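Local coordinates for probable endonuclease 4 (Thermotoga maritima, PDB 4HNO), which probably cleaves the phosphodiester bond at apurinic or apyrimidinic sites in DNA during repair, using a cluster of three metal ions, at residues R107-P113 against V142-E147; S73-L79 against V91-E97; I125-V129 against K165-V170; I13-F17 against I34-N38. All coordinates share one frame; numbering follows the deposited sequence. Where two conformers were deposited one is given.

Interaction 1: residues R107-P113 against V142-E147. With ZN (zinc ion), chain B; MN (manganese (II) ion), chain E.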
loop_
_atom_site.group_PDB
_atom_site.type_symbol
_atom_site.label_atom_id
_atom_site.label_comp_id
_atom_site.label_asym_id
_atom_site.label_seq_id
_atom_site.Cartn_x
_atom_site.Cartn_y
_atom_site.Cartn_z
ATOM N N ARG A 107 -12.232 1.166 -3.185
ATOM C CA ARG A 107 -12.497 -0.174 -2.721
ATOM C C ARG A 107 -11.515 -0.687 -1.656
ATOM O O ARG A 107 -11.782 -1.685 -1.004
ATOM C CB ARG A 107 -12.479 -1.101 -3.934
ATOM C CG ARG A 107 -13.597 -0.795 -4.900
ATOM C CD ARG A 107 -13.561 -1.691 -6.116
ATOM N NE ARG A 107 -14.656 -1.318 -7.014
ATOM C CZ ARG A 107 -14.840 -1.828 -8.220
ATOM N NH1 ARG A 107 -14.000 -2.733 -8.695
ATOM N NH2 ARG A 107 -15.853 -1.417 -8.966
ATOM N N TYR A 108 -10.388 -0.003 -1.528
ATOM C CA TYR A 108 -9.244 -0.504 -0.754
ATOM C C TYR A 108 -8.659 0.621 0.091
ATOM O O TYR A 108 -8.407 1.717 -0.408
ATOM C CB TYR A 108 -8.144 -0.983 -1.687
ATOM C CG TYR A 108 -8.531 -2.146 -2.534
ATOM C CD1 TYR A 108 -8.668 -2.042 -3.897
ATOM C CD2 TYR A 108 -8.757 -3.369 -1.934
ATOM C CE1 TYR A 108 -9.047 -3.146 -4.656
ATOM C CE2 TYR A 108 -9.138 -4.462 -2.670
ATOM C CZ TYR A 108 -9.281 -4.353 -4.031
ATOM O OH TYR A 108 -9.669 -5.479 -4.729
ATOM N N LEU A 109 -8.365 0.285 1.343
ATOM C CA LEU A 109 -7.724 1.196 2.286
ATOM C C LEU A 109 -6.521 0.472 2.872
ATOM O O LEU A 109 -6.673 -0.521 3.591
ATOM C CB LEU A 109 -8.708 1.596 3.395
ATOM C CG LEU A 109 -8.140 2.519 4.474
ATOM C CD1 LEU A 109 -7.638 3.835 3.912
ATOM C CD2 LEU A 109 -9.199 2.773 5.520
ATOM N N ASN A 110 -5.340 0.963 2.547
ATOM C CA ASN A 110 -4.072 0.342 2.912
ATOM C C ASN A 110 -3.540 0.926 4.207
ATOM O O ASN A 110 -3.372 2.146 4.307
ATOM C CB ASN A 110 -3.090 0.602 1.771
ATOM C CG ASN A 110 -1.710 0.060 2.053
ATOM O OD1 ASN A 110 -1.393 -1.061 1.691
ATOM N ND2 ASN A 110 -0.898 0.851 2.701
ATOM N N ILE A 111 -3.222 0.057 5.165
ATOM C CA ILE A 111 -2.696 0.476 6.452
ATOM C C ILE A 111 -1.377 -0.233 6.756
ATOM O O ILE A 111 -1.142 -1.356 6.367
ATOM C CB ILE A 111 -3.715 0.189 7.607
ATOM C CG1 ILE A 111 -3.824 -1.307 7.950
ATOM C CG2 ILE A 111 -5.088 0.748 7.314
ATOM C CD1 ILE A 111 -4.510 -1.583 9.293
ATOM N N HIS A 112 -0.548 0.439 7.529
ATOM C CA HIS A 112 0.546 -0.221 8.236
ATOM C C HIS A 112 -0.063 -0.813 9.519
ATOM O O HIS A 112 -0.802 -0.127 10.219
ATOM C CB HIS A 112 1.631 0.772 8.603
ATOM C CG HIS A 112 2.274 1.409 7.417
ATOM N ND1 HIS A 112 3.425 2.143 7.489
ATOM C CD2 HIS A 112 1.956 1.364 6.107
ATOM C CE1 HIS A 112 3.750 2.574 6.280
ATOM N NE2 HIS A 112 2.843 2.156 5.423
ATOM N N PRO A 113 0.219 -2.058 9.835
ATOM C CA PRO A 113 -0.438 -2.686 10.985
ATOM C C PRO A 113 -0.348 -1.909 12.284
ATOM O O PRO A 113 -1.351 -1.816 13.003
ATOM C CB PRO A 113 0.266 -4.045 11.071
ATOM C CG PRO A 113 0.607 -4.353 9.633
ATOM C CD PRO A 113 1.040 -3.028 9.070
ATOM N N VAL A 142 -15.571 -1.849 1.895
ATOM C CA VAL A 142 -14.171 -1.531 1.747
ATOM C C VAL A 142 -13.334 -2.665 2.324
ATOM O O VAL A 142 -13.642 -3.196 3.396
ATOM C CB VAL A 142 -13.849 -0.186 2.445
ATOM C CG1 VAL A 142 -12.360 0.117 2.414
ATOM C CG2 VAL A 142 -14.625 0.947 1.803
ATOM N N VAL A 143 -12.274 -3.005 1.606
ATOM C CA VAL A 143 -11.292 -3.992 2.017
ATOM C C VAL A 143 -10.073 -3.268 2.557
ATOM O O VAL A 143 -9.565 -2.350 1.918
ATOM C CB VAL A 143 -10.917 -4.867 0.799
ATOM C CG1 VAL A 143 -9.732 -5.782 1.096
ATOM C CG2 VAL A 143 -12.133 -5.685 0.343
ATOM N N ILE A 144 -9.628 -3.680 3.742
ATOM C CA ILE A 144 -8.413 -3.148 4.333
ATOM C C ILE A 144 -7.232 -3.973 3.853
ATOM O O ILE A 144 -7.255 -5.209 3.919
ATOM C CB ILE A 144 -8.517 -3.122 5.855
ATOM C CG1 ILE A 144 -9.587 -2.078 6.235
ATOM C CG2 ILE A 144 -7.171 -2.793 6.483
ATOM C CD1 ILE A 144 -9.928 -1.963 7.685
ATOM N N LEU A 145 -6.206 -3.289 3.362
ATOM C CA LEU A 145 -4.962 -3.935 2.947
ATOM C C LEU A 145 -3.937 -3.738 4.056
ATOM O O LEU A 145 -3.711 -2.616 4.500
ATOM C CB LEU A 145 -4.432 -3.339 1.647
ATOM C CG LEU A 145 -5.421 -3.361 0.488
ATOM C CD1 LEU A 145 -4.803 -2.743 -0.758
ATOM C CD2 LEU A 145 -5.899 -4.773 0.207
ATOM N N LEU A 146 -3.316 -4.835 4.480
ATOM C CA LEU A 146 -2.198 -4.774 5.403
ATOM C C LEU A 146 -0.920 -4.720 4.583
ATOM O O LEU A 146 -0.676 -5.606 3.757
ATOM C CB LEU A 146 -2.154 -5.997 6.301
ATOM C CG LEU A 146 -3.411 -6.304 7.084
ATOM C CD1 LEU A 146 -3.232 -7.586 7.880
ATOM C CD2 LEU A 146 -3.805 -5.149 7.988
ATOM N N GLU A 147 -0.115 -3.691 4.818
ATOM C CA GLU A 147 1.149 -3.495 4.129
ATOM C C GLU A 147 2.298 -3.968 5.004
ATOM O O GLU A 147 2.343 -3.674 6.191
ATOM C CB GLU A 147 1.308 -2.017 3.815
ATOM C CG GLU A 147 2.545 -1.710 3.006
ATOM C CD GLU A 147 2.861 -0.252 2.875
ATOM O OE1 GLU A 147 4.024 0.064 2.538
ATOM O OE2 GLU A 147 1.949 0.587 3.064
HETATM ZN ZN ZN B . 2.522 2.477 3.491
HETATM MN MN MN E . 4.524 1.538 1.058
HETATM O O HOH W 1 3.934 2.941 2.278
#
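The H112 ring meets the E147 carboxylate at its edge, OE2 lying near the ring plane while the carboxylate plane stands 88° to the ring; the oxygen of the water that bridges the metals also lies at this ring's edge, in its plane, and H72 comes against the same imidazole from outside the pair of strands. The Y108 ring carries R107 CB over one face, and V143 CB and L145 CD2 reach its CD2 obliquely. Its hydroxyl is hydrogen-bonded to E67, which also takes the R107 guanidinium in a salt bridge.

H112 NE2 and E147 OE2 sit 3.0 Å apart because both bind zinc, NE2 at 2.0 Å from the ion. E147 bridges: its OE1 lies 2.1 Å from manganese, and one water joins the two metals. With CG anti to the backbone N (chi1 -176°) and the rest extended, the glutamate carries its carboxylate across to H112 and the metals. N110 ND2 steadies it, donating to E147 OE2 over 2.9 Å on the anti side, 22° out of the carboxylate plane; T179 accounts for N110 OD1.

Beneath the metals runs a parallel ladder, the two strands of a beta-alpha-beta unit in the TIM barrel. L109 N gives to V143 O and L145 N to L109 O. I111 N reaches L145 O at 2.8 Å. I111 CG1 packs on L146 CD2 at 3.8 Å on the side turned to the helices.

H72 completes the protein ligands of the zinc. With OE2 on zinc and OE1 on manganese, one carboxylate ties the two ions together, and the N110 bond to OE2 restrains its rotation.

Interaction 2: residues S73-L79 against V91-E97; sequences SGYLINL and VELLKKE
S73 and G74 meet the E97 carboxylate in a beta-to-alpha loop of the TIM barrel, the one that leaves strand 69-72 and leads into helix 84-104. The loop folds back over the helix that follows it. S73 places OG anti to its own nitrogen (chi1 177°), and from there the hydroxyl donates to the syn lone pair of E97 OE2, 2.6 Å from OG. G74 N donates to the other oxygen, E97 OE1, at 2.8 Å and from the syn side, 17° out of the carboxylate plane. E97 starts beside its backbone N (chi1 -69°), and its extended chain brings one oxygen to S73 and the other to G74. H37 gives OE1 a further hydrogen bond, and this buried group thus has three donors.

Below it, I77 closes the type I turn that starts at G74. Its chain comes from the opposite direction to that of E97 and brings CD1 to 3.3 Å from OE2, a methyl against a carboxylate oxygen. The same methyl touches L93 CG, the two side chains crossing obliquely.

Farther along, L79 splits its two branches between helix residues. L79 CD1 meets L94 CD2, the two side chains crossing at about a right angle, while CD2 turns to V91. L94 divides its methyls in turn: CD2 faces L79, and L94 CD1 rests 3.7 Å from S73 OG.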
loop_
_atom_site.group_PDB
_atom_site.type_symbol
_atom_site.label_atom_id
_atom_site.label_comp_id
_atom_site.label_asym_id
_atom_site.label_seq_id
_atom_site.Cartn_x
_atom_site.Cartn_y
_atom_site.Cartn_z
ATOM N N SER A 73 -4.035 4.872 4.432
ATOM C CA SER A 73 -4.488 5.373 5.707
ATOM C C SER A 73 -3.474 6.350 6.251
ATOM O O SER A 73 -2.289 6.304 5.913
ATOM C CB SER A 73 -4.676 4.164 6.626
ATOM O OG SER A 73 -5.050 4.471 7.933
ATOM N N GLY A 74 -3.938 7.242 7.106
ATOM C CA GLY A 74 -3.098 8.277 7.661
ATOM C C GLY A 74 -2.053 7.784 8.629
ATOM O O GLY A 74 -2.223 6.790 9.342
ATOM N N TYR A 75 -1.010 8.612 8.684
ATOM C CA TYR A 75 0.215 8.398 9.449
ATOM C C TYR A 75 0.052 8.242 10.970
ATOM O O TYR A 75 0.907 7.665 11.635
ATOM C CB TYR A 75 1.231 9.513 9.088
ATOM C CG TYR A 75 1.034 10.931 9.629
ATOM C CD1 TYR A 75 1.971 11.478 10.499
ATOM C CD2 TYR A 75 -0.026 11.755 9.220
ATOM C CE1 TYR A 75 1.852 12.772 10.982
ATOM C CE2 TYR A 75 -0.153 13.064 9.708
ATOM C CZ TYR A 75 0.789 13.558 10.588
ATOM O OH TYR A 75 0.677 14.846 11.068
ATOM N N LEU A 76 -1.056 8.740 11.499
ATOM C CA LEU A 76 -1.337 8.758 12.956
ATOM C C LEU A 76 -1.926 7.464 13.493
ATOM O O LEU A 76 -1.776 7.147 14.664
ATOM C CB LEU A 76 -2.361 9.866 13.290
ATOM C CG LEU A 76 -2.089 11.308 12.910
ATOM C CD1 LEU A 76 -3.042 12.194 13.691
ATOM C CD2 LEU A 76 -0.650 11.647 13.171
ATOM N N ILE A 77 -2.696 6.777 12.667
ATOM C CA ILE A 77 -3.433 5.623 13.140
ATOM C C ILE A 77 -2.465 4.514 13.544
ATOM O O ILE A 77 -1.543 4.178 12.802
ATOM C CB ILE A 77 -4.390 5.174 12.046
ATOM C CG1 ILE A 77 -5.532 6.194 11.909
ATOM C CG2 ILE A 77 -4.908 3.751 12.282
ATOM C CD1 ILE A 77 -6.291 6.059 10.616
ATOM N N ASN A 78 -2.666 3.977 14.734
ATOM C CA ASN A 78 -1.812 2.917 15.244
ATOM C C ASN A 78 -2.638 1.976 16.102
ATOM O O ASN A 78 -2.770 2.153 17.310
ATOM C CB ASN A 78 -0.652 3.484 16.041
ATOM C CG ASN A 78 0.253 2.397 16.544
ATOM O OD1 ASN A 78 0.091 1.227 16.190
ATOM N ND2 ASN A 78 1.198 2.751 17.408
ATOM N N LEU A 79 -3.187 0.966 15.439
ATOM C CA LEU A 79 -4.030 -0.023 16.102
ATOM C C LEU A 79 -3.257 -0.966 17.026
ATOM O O LEU A 79 -3.878 -1.743 17.737
ATOM C CB LEU A 79 -4.783 -0.868 15.080
ATOM C CG LEU A 79 -5.778 -0.138 14.179
ATOM C CD1 LEU A 79 -6.379 -1.158 13.201
ATOM C CD2 LEU A 79 -6.857 0.567 14.968
ATOM N N VAL A 91 -9.022 3.762 16.018
ATOM C CA VAL A 91 -10.169 3.011 15.539
ATOM C C VAL A 91 -11.205 3.955 14.929
ATOM O O VAL A 91 -11.738 3.702 13.844
ATOM C CB VAL A 91 -10.777 2.174 16.677
ATOM C CG1 VAL A 91 -12.168 1.660 16.325
ATOM C CG2 VAL A 91 -9.850 1.036 17.050
ATOM N N GLU A 92 -11.501 5.055 15.616
ATOM C CA GLU A 92 -12.531 5.946 15.113
ATOM C C GLU A 92 -12.102 6.643 13.832
ATOM O O GLU A 92 -12.913 6.834 12.931
ATOM C CB GLU A 92 -12.971 6.946 16.178
ATOM C CG GLU A 92 -13.669 6.280 17.360
ATOM C CD GLU A 92 -14.877 5.446 16.967
ATOM O OE1 GLU A 92 -15.696 5.929 16.155
ATOM O OE2 GLU A 92 -14.977 4.279 17.434
ATOM N N LEU A 93 -10.837 7.029 13.733
ATOM C CA LEU A 93 -10.385 7.669 12.512
ATOM C C LEU A 93 -10.342 6.662 11.361
ATOM O O LEU A 93 -10.666 7.005 10.232
ATOM C CB LEU A 93 -9.035 8.367 12.701
ATOM C CG LEU A 93 -8.537 9.147 11.483
ATOM C CD1 LEU A 93 -9.519 10.187 11.016
ATOM C CD2 LEU A 93 -7.187 9.763 11.801
ATOM N N LEU A 94 -9.969 5.415 11.647
ATOM C CA LEU A 94 -9.972 4.408 10.587
ATOM C C LEU A 94 -11.392 4.146 10.083
ATOM O O LEU A 94 -11.585 3.983 8.880
ATOM C CB LEU A 94 -9.288 3.143 11.085
ATOM C CG LEU A 94 -8.975 2.105 10.018
ATOM C CD1 LEU A 94 -8.119 2.637 8.918
ATOM C CD2 LEU A 94 -8.288 0.903 10.661
ATOM N N LYS A 95 -12.383 4.134 10.975
ATOM C CA LYS A 95 -13.767 4.025 10.524
ATOM C C LYS A 95 -14.113 5.175 9.582
ATOM O O LYS A 95 -14.752 4.971 8.551
ATOM C CB LYS A 95 -14.756 4.032 11.690
ATOM C CG LYS A 95 -14.809 2.810 12.574
ATOM C CD LYS A 95 -15.705 3.021 13.803
ATOM C CE LYS A 95 -15.666 1.865 14.750
ATOM N NZ LYS A 95 -16.390 2.195 15.999
ATOM N N LYS A 96 -13.725 6.394 9.956
ATOM C CA LYS A 96 -13.958 7.541 9.089
ATOM C C LYS A 96 -13.245 7.382 7.739
ATOM O O LYS A 96 -13.820 7.673 6.704
ATOM C CB LYS A 96 -13.536 8.828 9.806
ATOM C CG LYS A 96 -13.442 10.056 8.922
ATOM C CD LYS A 96 -14.671 10.441 8.113
ATOM C CE LYS A 96 -15.896 10.769 8.928
ATOM N NZ LYS A 96 -15.646 11.912 9.842
ATOM N N GLU A 97 -12.003 6.890 7.751
ATOM C CA GLU A 97 -11.321 6.678 6.477
ATOM C C GLU A 97 -12.047 5.655 5.614
ATOM O O GLU A 97 -12.123 5.836 4.399
ATOM C CB GLU A 97 -9.878 6.250 6.726
ATOM C CG GLU A 97 -9.020 7.339 7.315
ATOM C CD GLU A 97 -7.550 6.880 7.481
ATOM O OE1 GLU A 97 -6.670 7.742 7.591
ATOM O OE2 GLU A 97 -7.333 5.641 7.508
#

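Interaction 3: residues I125-V129 against K165-V170; sequences IDRIV and KIRDLV
V129 packs against I166 and L169, its two methyls both meeting L169 CB. V129 CG2 lies 3.6 Å from I166 O and V129 CG1 3.7 Å from L169 O, and the side chains of V129 and L169 cross at about a right angle. This fork comes from chi1 170°, which sets CG1 anti to the backbone N and leaves CG2 beside it.

I166 is the central side chain on the facing helix. Its CG1 meets I125 CG2 at 3.9 Å, its CG2 meets I128 CG2 at the same distance, and its CD1 reaches I128 CD1. At the outer margin, I125 CD1 lies on the aliphatic part of K165, whose ammonium turns away to a salt bridge with E161.

The short helical segments cross at -43°, their axes 9.2 Å apart, as neighbours in the outer helical layer of the barrel. Behind them, P113 of strand 108-115 touches both I128 and I166, and I156 covers the three isoleucines.

Nearly all these contacts are between carbon atoms or of methyls on carbonyl oxygens, so the two helices are joined through shape and apolar burial, while the K165 ammonium pairs with E161 outside the interface.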
loop_
_atom_site.group_PDB
_atom_site.type_symbol
_atom_site.label_atom_id
_atom_site.label_comp_id
_atom_site.label_asym_id
_atom_site.label_seq_id
_atom_site.Cartn_x
_atom_site.Cartn_y
_atom_site.Cartn_z
ATOM N N ILE A 125 -0.469 -7.590 18.128
ATOM C CA ILE A 125 -1.304 -8.217 17.115
ATOM C C ILE A 125 -2.733 -8.306 17.600
ATOM O O ILE A 125 -3.665 -8.019 16.848
ATOM C CB ILE A 125 -0.730 -9.576 16.697
ATOM C CG1 ILE A 125 0.504 -9.328 15.828
ATOM C CG2 ILE A 125 -1.772 -10.434 15.995
ATOM C CD1 ILE A 125 1.261 -10.581 15.459
ATOM N N ASP A 126 -2.940 -8.714 18.852
ATOM C CA ASP A 126 -4.305 -8.819 19.346
ATOM C C ASP A 126 -4.994 -7.452 19.343
ATOM O O ASP A 126 -6.193 -7.372 19.044
ATOM C CB ASP A 126 -4.345 -9.448 20.734
ATOM C CG ASP A 126 -4.166 -10.958 20.720
ATOM O OD1 ASP A 126 -3.855 -11.499 21.797
ATOM O OD2 ASP A 126 -4.326 -11.587 19.660
ATOM N N ARG A 127 -4.282 -6.381 19.666
ATOM C CA ARG A 127 -4.876 -5.047 19.627
ATOM C C ARG A 127 -5.230 -4.655 18.196
ATOM O O ARG A 127 -6.265 -4.019 17.971
ATOM C CB ARG A 127 -3.962 -3.994 20.267
ATOM C CG ARG A 127 -3.894 -4.101 21.787
ATOM C CD ARG A 127 -3.194 -2.922 22.433
ATOM N NE ARG A 127 -1.794 -2.822 22.087
ATOM C CZ ARG A 127 -0.797 -3.372 22.775
ATOM N NH1 ARG A 127 0.448 -3.172 22.370
ATOM N NH2 ARG A 127 -1.031 -4.119 23.864
ATOM N N ILE A 128 -4.378 -5.004 17.241
ATOM C CA ILE A 128 -4.663 -4.702 15.837
ATOM C C ILE A 128 -5.926 -5.454 15.410
ATOM O O ILE A 128 -6.816 -4.891 14.774
ATOM C CB ILE A 128 -3.493 -5.060 14.939
ATOM C CG1 ILE A 128 -2.282 -4.185 15.237
ATOM C CG2 ILE A 128 -3.906 -4.913 13.465
ATOM C CD1 ILE A 128 -0.999 -4.741 14.650
ATOM N N VAL A 129 -6.007 -6.737 15.739
ATOM C CA VAL A 129 -7.173 -7.535 15.412
ATOM C C VAL A 129 -8.430 -6.936 16.022
ATOM O O VAL A 129 -9.464 -6.806 15.356
ATOM C CB VAL A 129 -6.974 -8.987 15.874
ATOM C CG1 VAL A 129 -8.249 -9.785 15.772
ATOM C CG2 VAL A 129 -5.848 -9.647 15.056
ATOM N N LYS A 165 -0.813 -13.631 10.758
ATOM C CA LYS A 165 -1.324 -13.833 12.106
ATOM C C LYS A 165 -2.490 -12.882 12.373
ATOM O O LYS A 165 -3.483 -13.272 12.977
ATOM C CB LYS A 165 -0.227 -13.654 13.144
ATOM C CG LYS A 165 0.747 -14.811 13.237
ATOM C CD LYS A 165 1.794 -14.568 14.323
ATOM C CE LYS A 165 2.557 -15.805 14.687
ATOM N NZ LYS A 165 3.557 -16.180 13.659
ATOM N N ILE A 166 -2.348 -11.632 11.951
ATOM C CA ILE A 166 -3.423 -10.660 12.092
ATOM C C ILE A 166 -4.634 -11.091 11.277
ATOM O O ILE A 166 -5.750 -11.206 11.799
ATOM C CB ILE A 166 -2.949 -9.254 11.639
ATOM C CG1 ILE A 166 -1.850 -8.723 12.536
ATOM C CG2 ILE A 166 -4.139 -8.289 11.601
ATOM C CD1 ILE A 166 -1.044 -7.598 11.903
ATOM N N ARG A 167 -4.426 -11.298 9.983
ATOM C CA ARG A 167 -5.538 -11.541 9.098
ATOM C C ARG A 167 -6.344 -12.753 9.546
ATOM O O ARG A 167 -7.581 -12.746 9.523
ATOM C CB ARG A 167 -5.038 -11.739 7.669
ATOM C CG ARG A 167 -6.160 -12.107 6.722
ATOM C CD ARG A 167 -5.749 -12.054 5.250
ATOM N NE ARG A 167 -6.919 -12.324 4.471
ATOM C CZ ARG A 167 -7.366 -13.519 4.165
ATOM N NH1 ARG A 167 -6.636 -14.584 4.401
ATOM N NH2 ARG A 167 -8.544 -13.621 3.569
ATOM N N ASP A 168 -5.653 -13.813 9.950
ATOM C CA ASP A 168 -6.334 -15.057 10.240
ATOM C C ASP A 168 -7.205 -14.966 11.506
ATOM O O ASP A 168 -8.093 -15.789 11.693
ATOM C CB ASP A 168 -5.335 -16.203 10.324
ATOM C CG ASP A 168 -4.817 -16.639 8.955
ATOM O OD1 ASP A 168 -5.284 -16.099 7.924
ATOM O OD2 ASP A 168 -3.943 -17.527 8.925
ATOM N N LEU A 169 -6.990 -13.951 12.334
ATOM C CA LEU A 169 -7.792 -13.754 13.533
ATOM C C LEU A 169 -8.971 -12.805 13.335
ATOM O O LEU A 169 -9.842 -12.769 14.190
ATOM C CB LEU A 169 -6.918 -13.221 14.674
ATOM C CG LEU A 169 -5.967 -14.244 15.296
ATOM C CD1 LEU A 169 -4.907 -13.533 16.118
ATOM C CD2 LEU A 169 -6.743 -15.230 16.163
ATOM N N VAL A 170 -8.996 -12.019 12.268
ATOM C CA VAL A 170 -10.048 -11.026 12.063
ATOM C C VAL A 170 -11.351 -11.698 11.648
ATOM O O VAL A 170 -11.349 -12.638 10.850
ATOM C CB VAL A 170 -9.577 -10.005 11.000
ATOM C CG1 VAL A 170 -10.683 -9.083 10.513
ATOM C CG2 VAL A 170 -8.432 -9.182 11.552
#

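Interaction 4: residues I13-F17 against I34-N38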
loop_
_atom_site.group_PDB
_atom_site.type_symbol
_atom_site.label_atom_id
_atom_site.label_comp_id
_atom_site.label_asym_id
_atom_site.label_seq_id
_atom_site.Cartn_x
_atom_site.Cartn_y
_atom_site.Cartn_z
ATOM N N ILE A 13 -3.670 15.037 -3.295
ATOM C CA ILE A 13 -5.094 15.353 -3.290
ATOM C C ILE A 13 -5.389 16.819 -2.979
ATOM O O ILE A 13 -6.550 17.206 -2.926
ATOM C CB ILE A 13 -5.877 14.472 -2.278
ATOM C CG1 ILE A 13 -5.356 14.683 -0.860
ATOM C CG2 ILE A 13 -5.817 13.011 -2.697
ATOM C CD1 ILE A 13 -6.230 14.063 0.205
ATOM N N SER A 14 -4.361 17.628 -2.765
ATOM C CA SER A 14 -4.564 18.979 -2.242
ATOM C C SER A 14 -5.377 19.879 -3.177
ATOM O O SER A 14 -6.021 20.812 -2.714
ATOM C CB SER A 14 -3.220 19.635 -1.909
ATOM O OG SER A 14 -2.422 19.781 -3.068
ATOM N N LYS A 15 -5.347 19.600 -4.477
ATOM C CA LYS A 15 -6.131 20.369 -5.435
ATOM C C LYS A 15 -7.492 19.737 -5.712
ATOM O O LYS A 15 -8.236 20.209 -6.571
ATOM C CB LYS A 15 -5.357 20.553 -6.740
ATOM C CG LYS A 15 -4.122 21.413 -6.601
ATOM C CD LYS A 15 -3.616 21.845 -7.965
ATOM C CE LYS A 15 -2.232 22.472 -7.888
ATOM N NZ LYS A 15 -1.460 22.249 -9.145
ATOM N N GLY A 16 -7.814 18.687 -4.962
ATOM C CA GLY A 16 -9.081 17.991 -5.097
ATOM C C GLY A 16 -8.903 16.553 -5.554
ATOM O O GLY A 16 -8.025 16.244 -6.369
ATOM N N PHE A 17 -9.758 15.675 -5.041
ATOM C CA PHE A 17 -9.718 14.292 -5.451
ATOM C C PHE A 17 -9.946 14.170 -6.955
ATOM O O PHE A 17 -9.372 13.311 -7.612
ATOM C CB PHE A 17 -10.788 13.463 -4.729
ATOM C CG PHE A 17 -10.552 13.286 -3.257
ATOM C CD1 PHE A 17 -11.393 13.851 -2.340
ATOM C CD2 PHE A 17 -9.494 12.537 -2.792
ATOM C CE1 PHE A 17 -11.198 13.681 -0.987
ATOM C CE2 PHE A 17 -9.289 12.367 -1.417
ATOM C CZ PHE A 17 -10.156 12.938 -0.524
ATOM N N ILE A 34 -3.981 7.372 -3.068
ATOM C CA ILE A 34 -4.182 8.692 -2.482
ATOM C C ILE A 34 -4.368 8.550 -0.989
ATOM O O ILE A 34 -4.821 7.527 -0.495
ATOM C CB ILE A 34 -5.421 9.395 -3.072
ATOM C CG1 ILE A 34 -6.633 8.464 -3.117
ATOM C CG2 ILE A 34 -5.115 9.901 -4.478
ATOM C CD1 ILE A 34 -7.983 9.178 -3.320
ATOM N N PHE A 35 -4.073 9.612 -0.245
ATOM C CA PHE A 35 -4.574 9.721 1.126
ATOM C C PHE A 35 -6.078 10.054 1.075
ATOM O O PHE A 35 -6.562 10.595 0.097
ATOM C CB PHE A 35 -3.810 10.781 1.916
ATOM C CG PHE A 35 -2.395 10.378 2.276
ATOM C CD1 PHE A 35 -1.330 11.158 1.889
ATOM C CD2 PHE A 35 -2.136 9.247 3.034
ATOM C CE1 PHE A 35 -0.028 10.800 2.247
ATOM C CE2 PHE A 35 -0.850 8.883 3.374
ATOM C CZ PHE A 35 0.205 9.658 2.982
ATOM N N PRO A 36 -6.809 9.771 2.148
ATOM C CA PRO A 36 -8.255 10.044 2.160
ATOM C C PRO A 36 -8.596 11.433 2.681
ATOM O O PRO A 36 -9.753 11.813 2.658
ATOM C CB PRO A 36 -8.814 8.946 3.084
ATOM C CG PRO A 36 -7.633 8.375 3.795
ATOM C CD PRO A 36 -6.393 8.971 3.307
ATOM N N HIS A 37 -7.603 12.159 3.168
ATOM C CA HIS A 37 -7.788 13.437 3.823
ATOM C C HIS A 37 -6.400 14.009 4.054
ATOM O O HIS A 37 -5.392 13.329 3.849
ATOM C CB HIS A 37 -8.513 13.247 5.171
ATOM C CG HIS A 37 -7.833 12.271 6.075
ATOM N ND1 HIS A 37 -6.664 12.547 6.745
ATOM C CD2 HIS A 37 -8.155 10.996 6.383
ATOM C CE1 HIS A 37 -6.296 11.469 7.417
ATOM N NE2 HIS A 37 -7.177 10.511 7.210
ATOM N N ASN A 38 -6.369 15.247 4.526
ATOM C CA ASN A 38 -5.130 15.877 4.954
ATOM C C ASN A 38 -5.207 16.281 6.424
ATOM O O ASN A 38 -4.649 17.305 6.830
ATOM C CB ASN A 38 -4.850 17.101 4.091
ATOM C CG ASN A 38 -5.698 18.293 4.486
ATOM O OD1 ASN A 38 -6.925 18.199 4.564
ATOM N ND2 ASN A 38 -5.043 19.415 4.771
#
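This is a small, mostly apolar contact between two beta-to-alpha loops of the TIM barrel, the one after strand 7-10 and the one after strand 31-34. I13 and F17 supply the side chains on one side; I34 and the backbone from F35 to H37 receive them.

I13 splits its branches. CG2 meets I34 CG2 at 3.7 Å, the two side chains crossing at about a right angle. The other arm holds CG1 between backbone N and carbonyl carbon (chi1 60°), which carries CD1 over the next peptides, 3.5 Å from F35 O and 3.8 Å from H37 N.

The F17 ring turns its edge to the same backbone. CZ lies 3.4 Å from P36 O and CE2 3.6 Å from F35 O, both oxygens near the ring plane, while I34 CD1 reaches F17 CD2 obliquely. A type I turn from I13 to G16, closed by G16 N to I13 O at 2.8 Å, brings both side chains to bear on one partner.

Helix 84-104 lies alongside: L104 touches F17, I100 touches P36 and H37, and E97 binds H37. Strand 69-72 pairs with the backbone of I34, and F35 turns its ring away, toward H10 and the zinc ligand H72.

How the interactions relate
Interaction 1 lies deepest, in the barrel wall beneath the metals, and it alone has a backbone ladder and metal ligands. Interactions 2 and 3 pack against it: interaction 2 shares a hydrogen bond with it, N110 O to S73 N, and L109 packs on L94 and E97; interaction 3 reaches it through P113 and L146. Interactions 1 and 3 alternate along the chain, both using strand-helix units of residues 107-170. Interaction 4 is the more open, loop against loop, and meets interaction 2 where H37 joins E97. Polarity follows position: buried carboxylates in 1 and 2, mainly apolar packing between helices in 3, methyls and a ring on carbonyls in 4.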